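Local coordinates for protein CG8862 (Drosophila melanogaster, PDB 3ISM) that probably cleaves DNA and RNA as a magnesium-dependent mitochondrial endonuclease of the DNA/RNA non-specific endonuclease family, at residues N47-T58 / S152-Y162. Numbering follows the deposited sequence.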
loop_
_atom_site.group_PDB
_atom_site.type_symbol
_atom_site.label_atom_id
_atom_site.label_comp_id
_atom_site.label_asym_id
_atom_site.label_seq_id
_atom_site.Cartn_x
_atom_site.Cartn_y
_atom_site.Cartn_z
ATOM N N ASN B 47 6.809 -1.130 2.771
ATOM C CA ASN B 47 7.187 -1.917 1.605
ATOM C C ASN B 47 8.685 -2.129 1.487
ATOM O O ASN B 47 9.144 -2.966 0.712
ATOM C CB ASN B 47 6.590 -1.293 0.344
ATOM C CG ASN B 47 5.090 -1.616 0.199
ATOM O OD1 ASN B 47 4.663 -2.725 0.516
ATOM N ND2 ASN B 47 4.305 -0.664 -0.308
ATOM N N ARG B 48 9.432 -1.392 2.300
ATOM C CA ARG B 48 10.901 -1.482 2.358
ATOM C C ARG B 48 11.579 -1.051 1.040
ATOM O O ARG B 48 12.639 -1.584 0.684
ATOM C CB ARG B 48 11.373 -2.871 2.830
ATOM C CG ARG B 48 11.263 -3.145 4.349
ATOM C CD ARG B 48 9.837 -3.309 4.795
ATOM N NE ARG B 48 9.612 -4.387 5.761
ATOM C CZ ARG B 48 8.764 -4.302 6.788
ATOM N NH1 ARG B 48 8.096 -3.179 7.012
ATOM N NH2 ARG B 48 8.594 -5.337 7.608
ATOM N N VAL B 49 10.949 -0.089 0.343
ATOM C CA VAL B 49 11.446 0.524 -0.906
ATOM C C VAL B 49 11.029 2.008 -0.891
ATOM O O VAL B 49 10.276 2.414 -0.020
ATOM C CB VAL B 49 10.844 -0.162 -2.183
ATOM C CG1 VAL B 49 11.155 -1.648 -2.207
ATOM C CG2 VAL B 49 9.340 0.047 -2.281
ATOM N N PRO B 50 11.542 2.835 -1.834
ATOM C CA PRO B 50 11.015 4.204 -1.841
ATOM C C PRO B 50 9.516 4.306 -2.186
ATOM O O PRO B 50 8.992 3.458 -2.889
ATOM C CB PRO B 50 11.828 4.887 -2.958
ATOM C CG PRO B 50 13.057 4.068 -3.107
ATOM C CD PRO B 50 12.614 2.652 -2.836
ATOM N N HIS B 51 8.841 5.330 -1.680
ATOM C CA HIS B 51 7.624 5.804 -2.347
ATOM C C HIS B 51 8.048 6.474 -3.662
ATOM O O HIS B 51 7.438 6.253 -4.682
ATOM C CB HIS B 51 6.891 6.850 -1.518
ATOM C CG HIS B 51 6.218 6.313 -0.289
ATOM N ND1 HIS B 51 5.139 5.458 -0.342
ATOM C CD2 HIS B 51 6.434 6.569 1.029
ATOM C CE1 HIS B 51 4.723 5.197 0.890
ATOM N NE2 HIS B 51 5.499 5.853 1.741
ATOM N N TRP B 52 9.069 7.328 -3.597
ATOM C CA TRP B 52 9.552 8.087 -4.755
ATOM C C TRP B 52 10.962 8.603 -4.494
ATOM O O TRP B 52 11.412 8.688 -3.331
ATOM C CB TRP B 52 8.618 9.272 -5.115
ATOM C CG TRP B 52 8.290 10.235 -3.983
ATOM C CD1 TRP B 52 7.181 10.214 -3.194
ATOM C CD2 TRP B 52 9.058 11.374 -3.554
ATOM N NE1 TRP B 52 7.215 11.244 -2.279
ATOM C CE2 TRP B 52 8.356 11.974 -2.480
ATOM C CE3 TRP B 52 10.271 11.933 -3.953
ATOM C CZ2 TRP B 52 8.835 13.102 -1.804
ATOM C CZ3 TRP B 52 10.749 13.069 -3.273
ATOM C CH2 TRP B 52 10.036 13.623 -2.209
ATOM N N VAL B 53 11.679 8.910 -5.575
ATOM C CA VAL B 53 12.873 9.731 -5.460
ATOM C C VAL B 53 12.720 10.923 -6.421
ATOM O O VAL B 53 11.927 10.861 -7.377
ATOM C CB VAL B 53 14.174 8.956 -5.784
ATOM C CG1 VAL B 53 14.381 7.795 -4.840
ATOM C CG2 VAL B 53 14.171 8.477 -7.239
ATOM N N PHE B 54 13.476 11.990 -6.161
ATOM C CA PHE B 54 13.418 13.172 -6.989
ATOM C C PHE B 54 14.831 13.630 -7.360
ATOM O O PHE B 54 15.750 13.610 -6.534
ATOM C CB PHE B 54 12.638 14.309 -6.305
ATOM C CG PHE B 54 11.717 15.033 -7.240
ATOM C CD1 PHE B 54 10.353 14.756 -7.237
ATOM C CD2 PHE B 54 12.225 15.932 -8.177
ATOM C CE1 PHE B 54 9.497 15.399 -8.143
ATOM C CE2 PHE B 54 11.380 16.567 -9.085
ATOM C CZ PHE B 54 10.012 16.293 -9.075
ATOM N N GLU B 55 14.998 14.029 -8.612
ATOM C CA GLU B 55 16.317 14.397 -9.140
ATOM C C GLU B 55 16.184 15.638 -9.999
ATOM O O GLU B 55 15.165 15.846 -10.648
ATOM C CB GLU B 55 16.908 13.263 -9.980
ATOM C CG GLU B 55 17.190 11.935 -9.223
ATOM C CD GLU B 55 17.499 10.772 -10.186
ATOM O OE1 GLU B 55 16.627 10.432 -11.016
ATOM O OE2 GLU B 55 18.607 10.196 -10.117
ATOM N N HIS B 56 17.223 16.468 -9.980
ATOM C CA HIS B 56 17.322 17.591 -10.879
ATOM C C HIS B 56 18.637 17.425 -11.628
ATOM O O HIS B 56 19.706 17.559 -11.043
ATOM C CB HIS B 56 17.262 18.927 -10.116
ATOM C CG HIS B 56 17.872 20.079 -10.865
ATOM N ND1 HIS B 56 18.808 20.916 -10.301
ATOM C CD2 HIS B 56 17.699 20.512 -12.138
ATOM C CE1 HIS B 56 19.185 21.820 -11.193
ATOM N NE2 HIS B 56 18.530 21.593 -12.318
ATOM N N LEU B 57 18.537 17.122 -12.921
ATOM C CA LEU B 57 19.694 16.812 -13.747
ATOM C C LEU B 57 20.059 17.976 -14.661
ATOM O O LEU B 57 19.179 18.671 -15.207
ATOM C CB LEU B 57 19.444 15.563 -14.608
ATOM C CG LEU B 57 18.698 14.361 -14.010
ATOM C CD1 LEU B 57 18.615 13.241 -15.065
ATOM C CD2 LEU B 57 19.336 13.840 -12.712
ATOM N N THR B 58 21.367 18.181 -14.800
ATOM C CA THR B 58 21.923 19.049 -15.807
ATOM C C THR B 58 22.920 18.233 -16.644
ATOM O O THR B 58 23.269 17.095 -16.288
ATOM C CB THR B 58 22.656 20.255 -15.172
ATOM O OG1 THR B 58 23.673 19.772 -14.289
ATOM C CG2 THR B 58 21.679 21.139 -14.381
ATOM N N SER B 152 18.107 22.457 -20.605
ATOM C CA SER B 152 19.195 22.814 -19.699
ATOM C C SER B 152 19.031 22.195 -18.312
ATOM O O SER B 152 20.017 21.894 -17.627
ATOM C CB SER B 152 19.282 24.331 -19.568
ATOM O OG SER B 152 19.856 24.911 -20.721
ATOM N N ASN B 153 17.779 22.029 -17.899
ATOM C CA ASN B 153 17.459 21.480 -16.601
ATOM C C ASN B 153 16.353 20.455 -16.763
ATOM O O ASN B 153 15.326 20.731 -17.392
ATOM C CB ASN B 153 17.034 22.592 -15.635
ATOM C CG ASN B 153 18.160 23.588 -15.355
ATOM O OD1 ASN B 153 18.987 23.359 -14.475
ATOM N ND2 ASN B 153 18.199 24.693 -16.117
ATOM N N VAL B 154 16.584 19.262 -16.232
ATOM C CA VAL B 154 15.616 18.169 -16.323
ATOM C C VAL B 154 15.255 17.700 -14.918
ATOM O O VAL B 154 16.135 17.284 -14.164
ATOM C CB VAL B 154 16.188 16.985 -17.150
ATOM C CG1 VAL B 154 15.276 15.768 -17.071
ATOM C CG2 VAL B 154 16.419 17.405 -18.608
ATOM N N TYR B 155 13.977 17.790 -14.558
ATOM C CA TYR B 155 13.536 17.355 -13.233
ATOM C C TYR B 155 12.776 16.052 -13.375
ATOM O O TYR B 155 11.940 15.909 -14.272
ATOM C CB TYR B 155 12.661 18.417 -12.552
ATOM C CG TYR B 155 13.361 19.729 -12.286
ATOM C CD1 TYR B 155 13.840 20.043 -11.017
ATOM C CD2 TYR B 155 13.539 20.657 -13.305
ATOM C CE1 TYR B 155 14.485 21.256 -10.770
ATOM C CE2 TYR B 155 14.182 21.865 -13.069
ATOM C CZ TYR B 155 14.649 22.155 -11.806
ATOM O OH TYR B 155 15.277 23.359 -11.597
ATOM N N VAL B 156 13.077 15.095 -12.513
ATOM C CA VAL B 156 12.502 13.763 -12.660
ATOM C C VAL B 156 12.157 13.096 -11.325
ATOM O O VAL B 156 12.955 13.092 -10.381
ATOM C CB VAL B 156 13.381 12.834 -13.593
ATOM C CG1 VAL B 156 14.841 12.836 -13.145
ATOM C CG2 VAL B 156 12.816 11.409 -13.666
ATOM N N CYS B 157 10.938 12.575 -11.271
ATOM C CA CYS B 157 10.454 11.770 -10.172
ATOM C C CYS B 157 10.266 10.333 -10.636
ATOM O O CYS B 157 9.607 10.072 -11.650
ATOM C CB CYS B 157 9.119 12.313 -9.663
ATOM S SG CYS B 157 8.513 11.450 -8.183
ATOM N N THR B 158 10.856 9.410 -9.885
ATOM C CA THR B 158 10.886 7.990 -10.215
ATOM C C THR B 158 10.308 7.244 -9.020
ATOM O O THR B 158 10.619 7.594 -7.888
ATOM C CB THR B 158 12.356 7.522 -10.429
ATOM O OG1 THR B 158 12.965 8.281 -11.489
ATOM C CG2 THR B 158 12.412 6.035 -10.760
ATOM N N GLY B 159 9.478 6.226 -9.250
ATOM C CA GLY B 159 8.911 5.454 -8.134
ATOM C C GLY B 159 8.169 4.192 -8.553
ATOM O O GLY B 159 7.950 3.958 -9.730
ATOM N N PRO B 160 7.808 3.349 -7.570
ATOM C CA PRO B 160 7.064 2.118 -7.775
ATOM C C PRO B 160 5.550 2.298 -7.817
ATOM O O PRO B 160 5.009 3.278 -7.270
ATOM C CB PRO B 160 7.450 1.292 -6.551
ATOM C CG PRO B 160 7.667 2.301 -5.472
ATOM C CD PRO B 160 8.218 3.523 -6.161
ATOM N N LEU B 161 4.894 1.355 -8.474
ATOM C CA LEU B 161 3.438 1.237 -8.494
ATOM C C LEU B 161 3.078 -0.213 -8.208
ATOM O O LEU B 161 3.883 -1.119 -8.430
ATOM C CB LEU B 161 2.852 1.607 -9.866
ATOM C CG LEU B 161 3.040 3.033 -10.372
ATOM C CD1 LEU B 161 2.702 3.147 -11.872
ATOM C CD2 LEU B 161 2.223 3.993 -9.540
ATOM N N TYR B 162 1.852 -0.416 -7.726
ATOM C CA TYR B 162 1.341 -1.725 -7.381
ATOM C C TYR B 162 -0.077 -1.756 -7.945
ATOM O O TYR B 162 -1.043 -1.413 -7.249
ATOM C CB TYR B 162 1.361 -1.920 -5.858
ATOM C CG TYR B 162 2.675 -1.518 -5.185
ATOM C CD1 TYR B 162 3.663 -2.466 -4.920
ATOM C CD2 TYR B 162 2.916 -0.193 -4.811
ATOM C CE1 TYR B 162 4.853 -2.102 -4.320
ATOM C CE2 TYR B 162 4.100 0.181 -4.212
ATOM C CZ TYR B 162 5.070 -0.776 -3.981
ATOM O OH TYR B 162 6.252 -0.413 -3.381
HETATM O O HOH W 1 6.425 2.094 -2.379
HETATM O O HOH W 2 5.246 5.584 -5.959
HETATM O O HOH W 3 14.027 10.545 -10.312
#
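Residues 52-57 and 153-161 run antiparallel as neighbouring central strands of the mixed sheet in this His-Me finger nuclease, their axes 4.6 Å apart, with two-way backbone hydrogen bonds at Val53-Thr158, Glu55-Val156 and Leu57-Val154. Phe54, His56, Tyr155 and Cys157 share one face. The His56 and Tyr155 rings form an offset stack, planes 14° and centroids 4.5 Å apart, with His56 CD2 over the tyrosine face. With CG anti to the backbone N (chi1 158°), His56 lies alongside Tyr155, and NE2 donates a nearly straight bond to Asn153 OD1 (2.8 Å), in the imidazole plane. ND1 is bonded to Arg18, so the ring's rotation is fixed. Cys157 CB packs 3.5 Å from Phe54 CE1, and its sulfur, 3.8 Å from Trp52 CB, meets the Phe54 and Trp52 rings obliquely. The other face, with Val53, Glu55 and Thr158, looks toward the catalytic region: side chain to side chain, Thr158 lies about 6 Å from magnesium-binding Glu141 and Glu55 about 8 Å from His101, the predicted proton acceptor. His108 and Asn107 hold Glu55 OE2, and Lys192 bonds Thr158 OG1. One water ties this face together, donating to Glu55 OE1 (2.7 Å) and Val156 O while accepting from Thr158 OG1.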